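Side-chain contacts in cell wall surface anchor family protein (Streptococcus agalactiae serogroup V, PDB 3PF2), which forms the shaft of the type 1 pilus on the surface of group B streptococcus as its major (backbone) pilin subunit, here as a C-terminal fragment: residues Ile238-Lys241 / Thr247-Ile250; Lys184-Lys189 / Tyr268-Thr273; Phe202-Ser207 / Ile286-Ser291. All coordinates share one frame; numbering follows the deposited sequence.

Interaction 1. Residues Ile238-Lys241 / Thr247-Ile250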
# COMPACT_ATOMS: atom_id res chain seq x y z
N ILE A 238 19.82 6.25 2.21
CA ILE A 238 19.23 7.58 2.03
C ILE A 238 20.00 8.59 2.87
O ILE A 238 20.19 8.41 4.07
CB ILE A 238 17.72 7.59 2.38
CG1 ILE A 238 16.93 6.84 1.31
CG2 ILE A 238 17.19 9.04 2.53
CD1 ILE A 238 15.49 6.56 1.62
N LYS A 239 20.45 9.66 2.22
CA LYS A 239 21.17 10.74 2.90
C LYS A 239 20.51 12.04 2.48
O LYS A 239 20.31 12.28 1.29
CB LYS A 239 22.66 10.72 2.53
CG LYS A 239 23.33 9.38 2.78
CD LYS A 239 24.80 9.38 2.40
CE LYS A 239 25.54 8.19 3.01
NZ LYS A 239 25.06 6.88 2.50
N LEU A 240 20.16 12.87 3.46
CA LEU A 240 19.42 14.10 3.24
C LEU A 240 20.28 15.32 3.56
O LEU A 240 21.32 15.19 4.20
CB LEU A 240 18.15 14.12 4.10
CG LEU A 240 17.21 12.91 3.96
CD1 LEU A 240 16.06 13.02 4.97
CD2 LEU A 240 16.67 12.81 2.55
N LYS A 241 19.84 16.49 3.11
CA LYS A 241 20.63 17.72 3.22
C LYS A 241 19.71 18.90 3.52
O LYS A 241 18.61 18.97 2.98
CB LYS A 241 21.38 17.92 1.89
CG LYS A 241 22.10 19.22 1.64
CD LYS A 241 22.71 19.22 0.22
CE LYS A 241 21.77 19.85 -0.82
NZ LYS A 241 22.08 19.44 -2.23
N THR A 247 15.58 24.20 5.30
CA THR A 247 14.54 23.16 5.24
C THR A 247 14.98 21.89 4.54
O THR A 247 15.89 21.89 3.71
CB THR A 247 13.23 23.64 4.56
OG1 THR A 247 13.45 23.77 3.15
CG2 THR A 247 12.73 24.94 5.17
N PHE A 248 14.33 20.79 4.91
CA PHE A 248 14.37 19.56 4.15
C PHE A 248 13.23 18.66 4.60
O PHE A 248 12.57 18.95 5.60
CB PHE A 248 15.73 18.86 4.21
CG PHE A 248 16.17 18.40 5.58
CD1 PHE A 248 16.08 17.05 5.92
CD2 PHE A 248 16.72 19.28 6.50
CE1 PHE A 248 16.52 16.59 7.16
CE2 PHE A 248 17.16 18.84 7.76
CZ PHE A 248 17.06 17.48 8.08
N GLU A 249 12.99 17.59 3.85
CA GLU A 249 11.84 16.72 4.07
C GLU A 249 12.16 15.29 3.67
O GLU A 249 13.10 15.05 2.91
CB GLU A 249 10.64 17.19 3.24
CG GLU A 249 10.15 18.61 3.55
CD GLU A 249 8.97 19.02 2.71
OE1 GLU A 249 8.62 18.27 1.76
OE2 GLU A 249 8.39 20.08 3.01
N ILE A 250 11.39 14.34 4.19
CA ILE A 250 11.39 12.98 3.66
C ILE A 250 9.93 12.59 3.44
O ILE A 250 9.09 12.80 4.32
CB ILE A 250 12.15 11.98 4.58
CG1 ILE A 250 12.19 10.57 3.97
CG2 ILE A 250 11.54 11.94 5.98
CD1 ILE A 250 13.03 10.45 2.70
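L240 meets F248 and I250 in a mainly apolar, sheet-to-sheet contact inside the C-terminal domain of the fragment, a beta sandwich of the CNA-B (IgG-rev) type. It illustrates how two strands consecutive in the chain can face each other without pairing: no hydrogen bond joins them, strand 239-241 pairs with 201-206, and strand 247-250 pairs with 178-190 in the other sheet. The axes of the two short strands run roughly antiparallel, at 152°, and approach to 7.3 Å, a separation bridged by side chains. L240 works with two parts of its chain. Its CB lies 4.0 Å from CD1 of the F248 ring, while its CD1 methyl reaches to 4.1 Å from CB of I250, the two aliphatic chains crossing at about a right angle. Further back along the chain, CG2 of I238 meets CD1 of I250 more loosely. The F248 ring is also stacked on F186 and meets F202, so L240 and I250 flank a cluster of aromatic rings drawn from both sheets. E249, between F248 and I250, points away from this core, and its carboxylate is taken by R185 and Y295. With chi1 at 63°, CG of F248 lies between its backbone N and carbonyl carbon, and the ring rises from beside the K241 carbonyl, whose O comes within 3.1 Å of F248 CB.

Interaction 2. Residues Lys184-Lys189 / Tyr268-Thr273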
# COMPACT_ATOMS: atom_id res chain seq x y z
N LYS A 184 7.85 13.60 6.88
CA LYS A 184 8.27 14.52 7.94
C LYS A 184 8.96 15.73 7.35
O LYS A 184 9.64 15.63 6.33
CB LYS A 184 9.18 13.82 8.95
CG LYS A 184 9.53 14.68 10.17
CD LYS A 184 8.34 14.85 11.15
CE LYS A 184 8.76 15.79 12.29
NZ LYS A 184 7.60 16.20 13.12
N ARG A 185 8.80 16.88 8.00
CA ARG A 185 9.44 18.13 7.60
C ARG A 185 10.43 18.54 8.69
O ARG A 185 10.19 18.29 9.86
CB ARG A 185 8.38 19.23 7.42
CG ARG A 185 7.36 18.88 6.32
CD ARG A 185 6.32 19.98 6.10
NE ARG A 185 6.92 21.13 5.41
CZ ARG A 185 6.80 22.39 5.80
NH1 ARG A 185 6.09 22.73 6.87
NH2 ARG A 185 7.40 23.35 5.10
N PHE A 186 11.52 19.18 8.28
CA PHE A 186 12.57 19.59 9.19
C PHE A 186 13.05 20.99 8.84
O PHE A 186 12.98 21.43 7.69
CB PHE A 186 13.78 18.67 9.03
CG PHE A 186 13.49 17.23 9.29
CD1 PHE A 186 13.47 16.75 10.59
CD2 PHE A 186 13.24 16.37 8.23
CE1 PHE A 186 13.20 15.40 10.85
CE2 PHE A 186 12.96 15.00 8.47
CZ PHE A 186 12.94 14.52 9.79
N VAL A 187 13.62 21.66 9.84
CA VAL A 187 14.36 22.90 9.60
C VAL A 187 15.61 22.92 10.47
O VAL A 187 15.56 22.62 11.68
CB VAL A 187 13.46 24.16 9.79
CG1 VAL A 187 12.89 24.25 11.21
CG2 VAL A 187 14.25 25.42 9.42
N LYS A 188 16.75 23.21 9.84
CA LYS A 188 18.05 23.21 10.51
C LYS A 188 18.38 24.64 10.94
O LYS A 188 18.33 25.55 10.12
CB LYS A 188 19.14 22.68 9.58
CG LYS A 188 20.53 22.53 10.24
CD LYS A 188 20.54 21.39 11.26
CE LYS A 188 21.93 21.17 11.88
NZ LYS A 188 22.37 22.33 12.72
N LYS A 189 18.70 24.81 12.21
CA LYS A 189 18.97 26.14 12.77
C LYS A 189 20.20 26.11 13.67
O LYS A 189 20.74 25.04 13.97
CB LYS A 189 17.75 26.65 13.56
CG LYS A 189 16.49 26.86 12.71
CD LYS A 189 15.38 27.50 13.55
CE LYS A 189 14.09 27.63 12.76
NZ LYS A 189 13.10 28.45 13.55
N TYR A 268 11.92 7.17 13.50
CA TYR A 268 13.10 7.02 12.64
C TYR A 268 14.19 7.91 13.23
O TYR A 268 13.96 8.65 14.17
CB TYR A 268 12.79 7.45 11.21
CG TYR A 268 11.76 6.57 10.52
CD1 TYR A 268 12.15 5.45 9.80
CD2 TYR A 268 10.39 6.87 10.61
CE1 TYR A 268 11.20 4.64 9.17
CE2 TYR A 268 9.44 6.06 9.98
CZ TYR A 268 9.86 4.95 9.27
OH TYR A 268 8.95 4.13 8.63
N LYS A 269 15.39 7.80 12.69
CA LYS A 269 16.52 8.57 13.22
C LYS A 269 17.27 9.27 12.11
O LYS A 269 17.32 8.79 10.98
CB LYS A 269 17.47 7.65 13.97
CG LYS A 269 16.86 7.02 15.18
CD LYS A 269 17.87 6.18 15.94
CE LYS A 269 17.16 5.53 17.13
NZ LYS A 269 18.03 4.48 17.76
N LEU A 270 17.87 10.41 12.44
CA LEU A 270 18.84 11.04 11.53
C LEU A 270 20.20 11.04 12.22
O LEU A 270 20.28 11.35 13.40
CB LEU A 270 18.45 12.48 11.21
CG LEU A 270 17.12 12.71 10.48
CD1 LEU A 270 16.86 14.20 10.38
CD2 LEU A 270 17.15 12.09 9.12
N LYS A 271 21.23 10.62 11.50
CA LYS A 271 22.60 10.77 12.00
C LYS A 271 23.26 11.89 11.22
O LYS A 271 23.46 11.78 10.01
CB LYS A 271 23.37 9.47 11.82
CG LYS A 271 24.82 9.54 12.29
CD LYS A 271 25.59 8.32 11.81
CE LYS A 271 27.06 8.44 12.17
NZ LYS A 271 27.81 7.23 11.73
N GLU A 272 23.60 12.98 11.91
CA GLU A 272 24.24 14.10 11.26
C GLU A 272 25.69 13.75 10.96
O GLU A 272 26.45 13.41 11.87
CB GLU A 272 24.14 15.36 12.12
CG GLU A 272 24.59 16.62 11.38
CD GLU A 272 24.27 17.90 12.13
OE1 GLU A 272 23.47 17.83 13.09
OE2 GLU A 272 24.81 18.97 11.77
N THR A 273 26.03 13.80 9.68
CA THR A 273 27.36 13.40 9.19
C THR A 273 28.16 14.61 8.71
O THR A 273 29.38 14.53 8.56
CB THR A 273 27.25 12.38 8.05
OG1 THR A 273 26.52 12.95 6.96
CG2 THR A 273 26.54 11.09 8.52
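L270 and F186 make the apolar half of this buried contact between strands of opposite sheets, and the carboxylate of E272 beside the K188 chain the other half. At L270 the CD1 methyl sits over one face of the F186 ring in a CH-pi contact, 4.1 Å from the ring centroid and 20° off the normal, shifted toward the rim formed by CE1 and CZ. The two side chains come from opposite directions and together span the gap between backbones whose CA atoms, at F186 and L270, lie 10.9 Å apart. Two residues on, E272 leaves its strand with CG anti to the backbone N (chi1 -170°) and continues extended, which carries the carboxylate across to K188. There OE2 lies 3.6 Å from K188 CE. The K188 chain folds at its second torsion (chi2 69°) and again at its last, and its NZ, 4.3 Å from E272 OE2, is joined covalently to CG of N316. This is an intramolecular isopeptide bond; an acidic group beside such a Lys-Asn link is a familiar feature of Gram-positive pilin domains. The amide nitrogen also gives a weak bond, 3.4 Å long, from K188 NZ to the O of K189. Strand 312-316, which supplies N316, pairs with strand 178-190, and its I314 packs on F186, K188 and L270; F202 of strand 201-206 touches K188, L270 and E272, while F288 of strand 286-290 adjoins L270.

Interaction 3. Residues Phe202-Ser207 / Ile286-Ser291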
# COMPACT_ATOMS: atom_id res chain seq x y z
N PHE A 202 22.53 14.36 6.66
CA PHE A 202 22.05 13.33 7.58
C PHE A 202 21.82 12.00 6.89
O PHE A 202 21.18 11.94 5.83
CB PHE A 202 20.71 13.76 8.24
CG PHE A 202 20.73 15.14 8.83
CD1 PHE A 202 20.95 15.33 10.20
CD2 PHE A 202 20.51 16.26 8.02
CE1 PHE A 202 20.97 16.61 10.74
CE2 PHE A 202 20.54 17.54 8.56
CZ PHE A 202 20.76 17.71 9.92
N ASP A 203 22.31 10.92 7.51
CA ASP A 203 21.87 9.57 7.15
C ASP A 203 20.49 9.30 7.75
O ASP A 203 20.27 9.53 8.94
CB ASP A 203 22.81 8.51 7.71
CG ASP A 203 24.19 8.53 7.07
OD1 ASP A 203 24.37 9.13 5.99
OD2 ASP A 203 25.10 7.91 7.67
N LEU A 204 19.58 8.77 6.93
CA LEU A 204 18.26 8.37 7.42
C LEU A 204 18.27 6.91 7.84
O LEU A 204 18.65 6.02 7.04
CB LEU A 204 17.18 8.62 6.36
CG LEU A 204 15.78 8.06 6.66
CD1 LEU A 204 15.06 8.83 7.78
CD2 LEU A 204 14.94 8.04 5.39
N LEU A 205 17.85 6.67 9.08
CA LEU A 205 17.89 5.33 9.69
C LEU A 205 16.53 4.91 10.26
O LEU A 205 15.73 5.75 10.68
CB LEU A 205 18.91 5.31 10.84
CG LEU A 205 20.31 5.90 10.62
CD1 LEU A 205 21.10 5.91 11.92
CD2 LEU A 205 21.06 5.14 9.53
N ALA A 206 16.29 3.60 10.29
CA ALA A 206 15.19 3.04 11.06
C ALA A 206 15.50 3.16 12.55
O ALA A 206 16.62 3.53 12.93
CB ALA A 206 14.98 1.58 10.69
N SER A 207 14.52 2.85 13.40
CA SER A 207 14.68 2.98 14.85
C SER A 207 15.81 2.09 15.38
O SER A 207 16.47 2.44 16.36
CB SER A 207 13.36 2.67 15.58
OG SER A 207 13.00 1.32 15.42
N ILE A 286 19.47 11.97 16.06
CA ILE A 286 18.26 12.76 16.23
C ILE A 286 17.06 11.90 15.89
O ILE A 286 16.96 11.38 14.78
CB ILE A 286 18.27 13.96 15.25
CG1 ILE A 286 19.50 14.85 15.50
CG2 ILE A 286 16.93 14.74 15.33
CD1 ILE A 286 20.12 15.39 14.25
N GLU A 287 16.14 11.75 16.84
CA GLU A 287 14.93 10.96 16.59
C GLU A 287 13.83 11.85 16.03
O GLU A 287 13.77 13.04 16.32
CB GLU A 287 14.47 10.25 17.87
CG GLU A 287 15.44 9.16 18.32
CD GLU A 287 14.89 8.27 19.44
OE1 GLU A 287 13.77 8.53 19.95
OE2 GLU A 287 15.60 7.31 19.80
N PHE A 288 12.96 11.27 15.20
CA PHE A 288 11.72 11.94 14.82
C PHE A 288 10.64 10.90 14.63
O PHE A 288 10.93 9.72 14.53
CB PHE A 288 11.88 12.79 13.55
CG PHE A 288 12.17 12.01 12.29
CD1 PHE A 288 11.12 11.65 11.41
CD2 PHE A 288 13.47 11.69 11.95
CE1 PHE A 288 11.39 10.96 10.21
CE2 PHE A 288 13.75 10.99 10.75
CZ PHE A 288 12.71 10.64 9.88
N THR A 289 9.38 11.35 14.59
CA THR A 289 8.30 10.40 14.34
C THR A 289 7.50 10.78 13.10
O THR A 289 7.31 11.96 12.81
CB THR A 289 7.34 10.27 15.53
OG1 THR A 289 6.85 11.56 15.89
CG2 THR A 289 8.03 9.63 16.73
N VAL A 290 7.08 9.74 12.38
CA VAL A 290 6.16 9.86 11.28
C VAL A 290 4.80 9.39 11.78
O VAL A 290 4.68 8.29 12.35
CB VAL A 290 6.60 8.98 10.09
CG1 VAL A 290 5.54 9.02 8.98
CG2 VAL A 290 7.94 9.49 9.55
N SER A 291 3.79 10.25 11.62
CA SER A 291 2.42 9.98 12.07
C SER A 291 1.44 10.38 10.98
O SER A 291 1.84 10.79 9.90
CB SER A 291 2.13 10.81 13.32
OG SER A 291 2.01 12.20 12.98
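L204 and F288 touch at a ring edge: the CD1 methyl of L204 lies near the plane of the ring, 3.6 Å from CZ of F288 and 3.9 Å from its CE2, with the two side chains at about a right angle. Beside them, CD1 of I286 comes 3.8 Å from CE1 of F202, approaching that ring at a slant. Neither pair rests on hydrogen bonding between the segments, for strand 266-274 lies between strands 201-206 and 286-290 and pairs with both. The side chains therefore reach over the intervening strand; the nearest CA atoms, of F202 and I286, are 9.5 Å apart. Rotation about the first torsion serves this reach in L204, where CG stands anti to the backbone N (chi1 172°), and the next torsion turns the CD1 methyl to the phenyl edge. In the next shell, F288 meets F186 edge-to-face, F202 meets F248 with nearly aligned planes, L204 packs on V212 and I238, and I286 rests on I314 of strand 312-316. Next-but-one neighbours of one sheet thus join in lining the interior of a beta sandwich, here the CNA-B type, IgG-rev domain of a pilus shaft subunit.

In the fold
All three contacts belong to one C-terminal domain and share its core. The centre of interaction 2 lies about 7 Å from those of interactions 1 and 3, which are about 11 Å apart. Along the chain the segments come as 184-189, 202-207, 238-241, 247-250, 268-273 and 286-291: interactions 2 and 3 interlace, and interaction 1 falls within both spans. Strands 239-241, 201-206, 266-274 and 286-290 make one antiparallel sheet, whereas 178-190 and 247-253 are neighbours in the other. Interactions 1 and 2 thus join the sheets and interaction 3 lies within one, in a domain that the K188-N316 isopeptide bond ties covalently, consistent with a robust shaft subunit.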